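Adhesion G-protein coupled receptor G6 (Danio rerio, PDB 6V55) probably couples cell adhesion to G-protein signalling as a calcium-binding adhesion receptor linked to myelination. Local coordinates at residues R359-T362 / A363-Q367; L132-S135 / N136-I140; A72-C75 / G76-N80. All coordinates share one frame; numbering follows the deposited sequence.

Overall arrangement
The three contacts are local contacts within one chain, spread over three domains: interaction 3 in the CUB domain, interaction 2 in the pentraxin-like domain and interaction 1 in the SEA domain. They lie far apart, the centres of interactions 2 and 3 about 44 Å from each other and those of 1 and 2 about 66 Å, so no two hold the same element. Each is partly buried, with some side chains packed against the domain and others exposed. Interaction 1 starts a helix through a carboxylate and main-chain bonds; interactions 2 and 3 lead out of strands, one through bonds to a serine's carbonyl and hydroxyl, the other through a beta turn beside a disulfide.

Interaction 1 of 3, residues R359-T362 / A363-Q367; sequences RDAT and AIISQ
The first turn of helix 361-374 in the SEA domain begins at an N-cap, where Asp360 reaches forward to the amide of Ala363. The capping bond from Ala363 N to Asp360 OD2 is weak, 3.3 Å long and bent to 148° at the hydrogen. The carboxylate of Asp360 gets there because CG stands opposite the backbone N, chi1 165°, which swings the group forward along the chain; OD2 also comes within 4.0 Å of Ala363 CB. Aspartate suits the place, being short enough to reach an amide three residues ahead that has no earlier helical carbonyl to meet, and its negative charge would probably be favoured by the positive end of the helix dipole.

Behind the cap the helical bonds take over. Ile365 N donates to Ala361 O at 2.8 Å, and Ser366 N to Thr362 O at 3.0 Å. In SEA domains helices pack against one face of an antiparallel sheet, and the inward residues of this turn follow that pattern. The methyl of Ala361 meets Ile365 CD1 at 4.2 Å, one turn on. With CG1 beside its own backbone N (chi1 -79°), Ile365 lays its longer branch back alongside the preceding turn, CD1 passing 3.4 Å from Ala361 O. Alanine's single methyl lets the helix start lie close to the sheet, and the branched isoleucine packs beside it, reaching Val351, Ile385 and Tyr403.

Just ahead of the helix, Arg359 makes a salt bridge to Asp353 and a hydrogen bond to the carbonyl of Asn434. The hydroxyl of Thr362 has a weak hydrogen bond with Tyr403, and Ser366, whose CB rests 3.3 Å from Thr362 O, touches an N-acetylglucosamine of an attached glycan.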
loop_
_atom_site.group_PDB
_atom_site.type_symbol
_atom_site.label_atom_id
_atom_site.label_comp_id
_atom_site.label_asym_id
_atom_site.label_seq_id
_atom_site.Cartn_x
_atom_site.Cartn_y
_atom_site.Cartn_z
ATOM N N ARG A 359 55.778 4.681 -6.473
ATOM C CA ARG A 359 54.597 5.488 -6.730
ATOM C C ARG A 359 53.637 5.478 -5.548
ATOM O O ARG A 359 53.835 4.788 -4.542
ATOM C CB ARG A 359 53.875 4.966 -7.970
ATOM C CG ARG A 359 53.222 3.615 -7.736
ATOM C CD ARG A 359 53.070 2.879 -9.038
ATOM N NE ARG A 359 52.779 1.470 -8.830
ATOM C CZ ARG A 359 52.743 0.574 -9.809
ATOM N NH1 ARG A 359 52.987 0.940 -11.067
ATOM N NH2 ARG A 359 52.467 -0.699 -9.546
ATOM N N ASP A 360 52.583 6.281 -5.699
ATOM C CA ASP A 360 51.384 6.209 -4.872
ATOM C C ASP A 360 50.300 5.595 -5.745
ATOM O O ASP A 360 49.846 6.218 -6.713
ATOM C CB ASP A 360 50.974 7.588 -4.361
ATOM C CG ASP A 360 49.550 7.613 -3.820
ATOM O OD1 ASP A 360 49.322 7.152 -2.670
ATOM O OD2 ASP A 360 48.655 8.083 -4.559
ATOM N N ALA A 361 49.885 4.375 -5.402
ATOM C CA ALA A 361 48.996 3.608 -6.262
ATOM C C ALA A 361 47.561 4.121 -6.260
ATOM O O ALA A 361 46.798 3.737 -7.155
ATOM C CB ALA A 361 49.029 2.135 -5.850
ATOM N N THR A 362 47.185 4.980 -5.302
ATOM C CA THR A 362 45.814 5.489 -5.233
ATOM C C THR A 362 45.483 6.400 -6.416
ATOM O O THR A 362 44.363 6.352 -6.941
ATOM C CB THR A 362 45.591 6.230 -3.912
ATOM O OG1 THR A 362 46.206 5.517 -2.828
ATOM C CG2 THR A 362 44.140 6.331 -3.628
ATOM N N ALA A 363 46.460 7.198 -6.874
ATOM C CA ALA A 363 46.256 8.040 -8.053
ATOM C C ALA A 363 46.110 7.198 -9.309
ATOM O O ALA A 363 45.232 7.469 -10.140
ATOM C CB ALA A 363 47.414 9.027 -8.212
ATOM N N ILE A 364 46.928 6.146 -9.424
ATOM C CA ILE A 364 46.926 5.270 -10.598
ATOM C C ILE A 364 45.644 4.450 -10.643
ATOM O O ILE A 364 45.036 4.294 -11.710
ATOM C CB ILE A 364 48.182 4.365 -10.593
ATOM C CG1 ILE A 364 49.490 5.177 -10.669
ATOM C CG2 ILE A 364 48.180 3.388 -11.752
ATOM C CD1 ILE A 364 49.489 6.335 -11.681
ATOM N N ILE A 365 45.181 3.973 -9.473
ATOM C CA ILE A 365 43.957 3.166 -9.391
ATOM C C ILE A 365 42.729 4.010 -9.701
ATOM O O ILE A 365 41.878 3.605 -10.512
ATOM C CB ILE A 365 43.842 2.487 -8.011
ATOM C CG1 ILE A 365 44.742 1.263 -7.965
ATOM C CG2 ILE A 365 42.430 2.006 -7.722
ATOM C CD1 ILE A 365 45.118 0.853 -6.566
ATOM N N SER A 366 42.645 5.211 -9.114
ATOM C CA SER A 366 41.484 6.069 -9.334
ATOM C C SER A 366 41.405 6.593 -10.777
ATOM O O SER A 366 40.303 6.687 -11.329
ATOM C CB SER A 366 41.469 7.198 -8.291
ATOM O OG SER A 366 42.100 8.374 -8.744
ATOM N N GLN A 367 42.540 6.821 -11.446
ATOM C CA GLN A 367 42.472 7.249 -12.842
ATOM C C GLN A 367 42.171 6.084 -13.784
ATOM O O GLN A 367 41.431 6.275 -14.762
ATOM C CB GLN A 367 43.765 7.976 -13.216
ATOM C CG GLN A 367 43.863 8.469 -14.619
ATOM C CD GLN A 367 45.316 8.533 -15.087
ATOM O OE1 GLN A 367 45.791 9.572 -15.568
ATOM N NE2 GLN A 367 46.047 7.437 -14.887
#

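Interaction 2 of 3, residues L132-S135 / N136-I140; sequences LRVS and NSISI
Val134 and Ile138 meet across a tight turn with their side chains at about a right angle, Val134 CG1 coming to 3.9 Å from Ile138 CB. That methyl lies opposite the backbone N of Val134, chi1 179°, which directs it forward to the isoleucine. Both residues are beta-branched, so the contact is made close to the main chain by the bulk at CB and one methyl rather than by long flexible ends.

Ser135 sits at the bend, its own carbonyl and hydroxyl serving two successive amides. Ile138 N donates to Ser135 O at 3.0 Å with an angle of 159°, and this closes the turn. Ser137 N makes a weak bond, 3.2 Å, to Ser135 OG, and the CB of Ser137 lies at the same distance from that oxygen. A serine fits here because its hydroxyl is carried on a single carbon, near enough to reach an amide two residues ahead.

Arg133 reaches forward along the chain, folding at chi3 (-66°). Its NE lies 2.5 Å from Val134 O, a separation so short that the detail is doubtful; NH2 adds a weak bond to that carbonyl and lies 3.9 Å from Asn136 CB.

The turn follows the short, weakly bonded strand 133-134, paired with 304-305 in the pentraxin-like domain. Main-chain bonds tie Val134 to Leu249 and Ser135 to Tyr303. Val134 is buried against Leu249 and Trp304, and Ile138, partly exposed, rests on Tyr303. The chemistry is thus divided: apolar branches pack close to the main chain, while Ser135 holds the bend by meeting two successive amides, firmly at Ile138 and weakly at Ser137.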
loop_
_atom_site.group_PDB
_atom_site.type_symbol
_atom_site.label_atom_id
_atom_site.label_comp_id
_atom_site.label_asym_id
_atom_site.label_seq_id
_atom_site.Cartn_x
_atom_site.Cartn_y
_atom_site.Cartn_z
ATOM N N LEU A 132 5.837 -32.092 -28.160
ATOM C CA LEU A 132 5.543 -30.669 -28.012
ATOM C C LEU A 132 4.536 -30.312 -29.104
ATOM O O LEU A 132 4.893 -29.846 -30.192
ATOM C CB LEU A 132 6.817 -29.834 -28.102
ATOM C CG LEU A 132 7.677 -29.782 -26.837
ATOM C CD1 LEU A 132 8.664 -30.929 -26.743
ATOM C CD2 LEU A 132 8.416 -28.477 -26.801
ATOM N N ARG A 133 3.262 -30.551 -28.802
ATOM C CA ARG A 133 2.212 -30.602 -29.801
ATOM C C ARG A 133 1.222 -29.460 -29.648
ATOM O O ARG A 133 1.125 -28.814 -28.601
ATOM C CB ARG A 133 1.438 -31.919 -29.718
ATOM C CG ARG A 133 0.900 -32.217 -28.337
ATOM C CD ARG A 133 -0.228 -33.255 -28.359
ATOM N NE ARG A 133 -1.457 -32.813 -29.029
ATOM C CZ ARG A 133 -2.413 -33.648 -29.443
ATOM N NH1 ARG A 133 -2.258 -34.955 -29.262
ATOM N NH2 ARG A 133 -3.513 -33.195 -30.052
ATOM N N VAL A 134 0.495 -29.223 -30.743
ATOM C CA VAL A 134 -0.762 -28.491 -30.678
ATOM C C VAL A 134 -1.715 -29.263 -29.772
ATOM O O VAL A 134 -1.757 -30.501 -29.804
ATOM C CB VAL A 134 -1.304 -28.287 -32.105
ATOM C CG1 VAL A 134 -2.633 -27.557 -32.127
ATOM C CG2 VAL A 134 -0.288 -27.494 -32.910
ATOM N N SER A 135 -2.419 -28.548 -28.896
ATOM C CA SER A 135 -3.235 -29.261 -27.927
ATOM C C SER A 135 -4.547 -29.696 -28.565
ATOM O O SER A 135 -5.001 -29.132 -29.568
ATOM C CB SER A 135 -3.496 -28.408 -26.683
ATOM O OG SER A 135 -4.753 -27.801 -26.703
ATOM N N ASN A 136 -5.187 -30.691 -27.942
ATOM C CA ASN A 136 -6.421 -31.256 -28.493
ATOM C C ASN A 136 -7.644 -30.361 -28.305
ATOM O O ASN A 136 -8.690 -30.665 -28.896
ATOM C CB ASN A 136 -6.683 -32.635 -27.897
ATOM C CG ASN A 136 -6.418 -32.687 -26.406
ATOM O OD1 ASN A 136 -6.385 -31.652 -25.722
ATOM N ND2 ASN A 136 -6.198 -33.899 -25.890
ATOM N N SER A 137 -7.514 -29.257 -27.539
ATOM C CA SER A 137 -8.433 -28.114 -27.604
ATOM C C SER A 137 -8.637 -27.589 -29.032
ATOM O O SER A 137 -9.739 -27.138 -29.377
ATOM C CB SER A 137 -7.900 -26.998 -26.684
ATOM O OG SER A 137 -8.402 -25.713 -27.001
ATOM N N ILE A 138 -7.606 -27.670 -29.881
ATOM C CA ILE A 138 -7.666 -27.222 -31.268
ATOM C C ILE A 138 -7.895 -28.422 -32.186
ATOM O O ILE A 138 -7.206 -29.447 -32.074
ATOM C CB ILE A 138 -6.379 -26.467 -31.646
ATOM C CG1 ILE A 138 -6.066 -25.404 -30.577
ATOM C CG2 ILE A 138 -6.512 -25.847 -33.018
ATOM C CD1 ILE A 138 -7.185 -24.365 -30.385
ATOM N N SER A 139 -8.870 -28.294 -33.091
ATOM C CA SER A 139 -9.135 -29.278 -34.138
ATOM C C SER A 139 -8.577 -28.761 -35.455
ATOM O O SER A 139 -9.020 -27.718 -35.956
ATOM C CB SER A 139 -10.634 -29.551 -34.283
ATOM O OG SER A 139 -11.405 -28.372 -34.081
ATOM N N ILE A 140 -7.626 -29.496 -36.023
ATOM C CA ILE A 140 -7.018 -29.106 -37.290
ATOM C C ILE A 140 -7.906 -29.591 -38.429
ATOM O O ILE A 140 -8.112 -30.809 -38.576
ATOM C CB ILE A 140 -5.589 -29.656 -37.431
ATOM C CG1 ILE A 140 -4.691 -29.097 -36.329
ATOM C CG2 ILE A 140 -5.019 -29.303 -38.785
ATOM C CD1 ILE A 140 -3.408 -29.861 -36.194
#

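Interaction 3 of 3, residues A72-C75 / G76-N80; sequences AKFC and GLTAN
Phe74 meets the methyl of Ala79 obliquely, with CD1 at 3.6 Å from Ala79 CB, while Thr78 OG1 stands at the ring edge, in plane, 4.0 Å from that same CD1. Alanine suits this place because a single methyl lets the chain return close to the ring.

The return is made by a type II' beta turn from Cys75 to Thr78, closed by the bond from Thr78 N to Cys75 O at 3.2 Å and 168°. Gly76 takes its second position with a positive phi of 67°, a conformation easiest for a residue without a side chain. Thr78 holds its hydroxyl between its own backbone N and carbonyl carbon (chi1 65°), turned back to the strand end; there a water donates to Thr78 OG1 at 2.7 Å and accepts from Cys75 N at 2.9 Å, bridging the two sides of the bend. A type I turn from Leu77 to Asn80 overlaps it.

In the CUB domain this bend leaves strand 71-74, an outermost strand of its sheet. Cys75 is joined to Cys58 by a disulfide, while Phe74 and Ala79 pack on Phe50 of strand 41-51 in the other sheet of the sandwich.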
loop_
_atom_site.group_PDB
_atom_site.type_symbol
_atom_site.label_atom_id
_atom_site.label_comp_id
_atom_site.label_asym_id
_atom_site.label_seq_id
_atom_site.Cartn_x
_atom_site.Cartn_y
_atom_site.Cartn_z
ATOM N N ALA A 72 6.201 2.934 -7.626
ATOM C CA ALA A 72 5.426 4.145 -7.814
ATOM C C ALA A 72 4.460 4.374 -6.661
ATOM O O ALA A 72 3.802 3.433 -6.208
ATOM C CB ALA A 72 4.664 4.093 -9.119
ATOM N N LYS A 73 4.348 5.636 -6.219
ATOM C CA LYS A 73 3.474 6.023 -5.115
ATOM C C LYS A 73 2.165 6.601 -5.643
ATOM O O LYS A 73 2.123 7.194 -6.717
ATOM C CB LYS A 73 4.152 7.031 -4.186
ATOM C CG LYS A 73 4.790 8.222 -4.880
ATOM C CD LYS A 73 5.404 9.208 -3.896
ATOM C CE LYS A 73 6.106 10.351 -4.650
ATOM N NZ LYS A 73 6.669 11.409 -3.717
ATOM N N PHE A 74 1.086 6.404 -4.880
ATOM C CA PHE A 74 -0.267 6.770 -5.290
ATOM C C PHE A 74 -1.043 7.286 -4.081
ATOM O O PHE A 74 -0.936 6.731 -2.985
ATOM C CB PHE A 74 -1.046 5.573 -5.868
ATOM C CG PHE A 74 -0.454 4.972 -7.111
ATOM C CD1 PHE A 74 -0.872 5.401 -8.375
ATOM C CD2 PHE A 74 0.489 3.947 -7.027
ATOM C CE1 PHE A 74 -0.345 4.839 -9.536
ATOM C CE2 PHE A 74 1.032 3.379 -8.183
ATOM C CZ PHE A 74 0.609 3.829 -9.443
ATOM N N CYS A 75 -1.842 8.331 -4.287
ATOM C CA CYS A 75 -2.819 8.773 -3.299
ATOM C C CYS A 75 -3.960 9.461 -4.033
ATOM O O CYS A 75 -4.018 9.452 -5.264
ATOM C CB CYS A 75 -2.221 9.728 -2.277
ATOM S SG CYS A 75 -1.395 11.146 -3.036
ATOM N N GLY A 76 -4.839 10.099 -3.262
ATOM C CA GLY A 76 -5.983 10.781 -3.843
ATOM C C GLY A 76 -6.935 9.777 -4.458
ATOM O O GLY A 76 -7.269 8.755 -3.846
ATOM N N LEU A 77 -7.326 10.039 -5.706
ATOM C CA LEU A 77 -8.124 9.103 -6.483
ATOM C C LEU A 77 -7.341 8.476 -7.621
ATOM O O LEU A 77 -7.942 7.784 -8.451
ATOM C CB LEU A 77 -9.360 9.801 -7.044
ATOM C CG LEU A 77 -10.405 9.978 -5.948
ATOM C CD1 LEU A 77 -11.104 11.307 -6.118
ATOM C CD2 LEU A 77 -11.389 8.809 -5.987
ATOM N N THR A 78 -6.019 8.694 -7.677
ATOM C CA THR A 78 -5.304 8.557 -8.944
ATOM C C THR A 78 -5.077 7.113 -9.353
ATOM O O THR A 78 -4.833 6.850 -10.530
ATOM C CB THR A 78 -3.956 9.283 -8.886
ATOM O OG1 THR A 78 -3.108 8.649 -7.922
ATOM C CG2 THR A 78 -4.153 10.732 -8.474
ATOM N N ALA A 79 -5.193 6.172 -8.431
ATOM C CA ALA A 79 -4.953 4.776 -8.754
ATOM C C ALA A 79 -6.230 4.003 -9.011
ATOM O O ALA A 79 -6.156 2.781 -9.119
ATOM C CB ALA A 79 -4.176 4.085 -7.626
ATOM N N ASN A 80 -7.379 4.689 -9.151
ATOM C CA ASN A 80 -8.683 4.045 -8.990
ATOM C C ASN A 80 -9.025 3.094 -10.135
ATOM O O ASN A 80 -9.367 1.938 -9.894
ATOM C CB ASN A 80 -9.779 5.090 -8.834
ATOM C CG ASN A 80 -11.158 4.478 -8.847
ATOM O OD1 ASN A 80 -11.603 3.867 -7.864
ATOM N ND2 ASN A 80 -11.845 4.623 -9.970
HETATM O O HOH W 1 -1.278 10.085 -6.581
#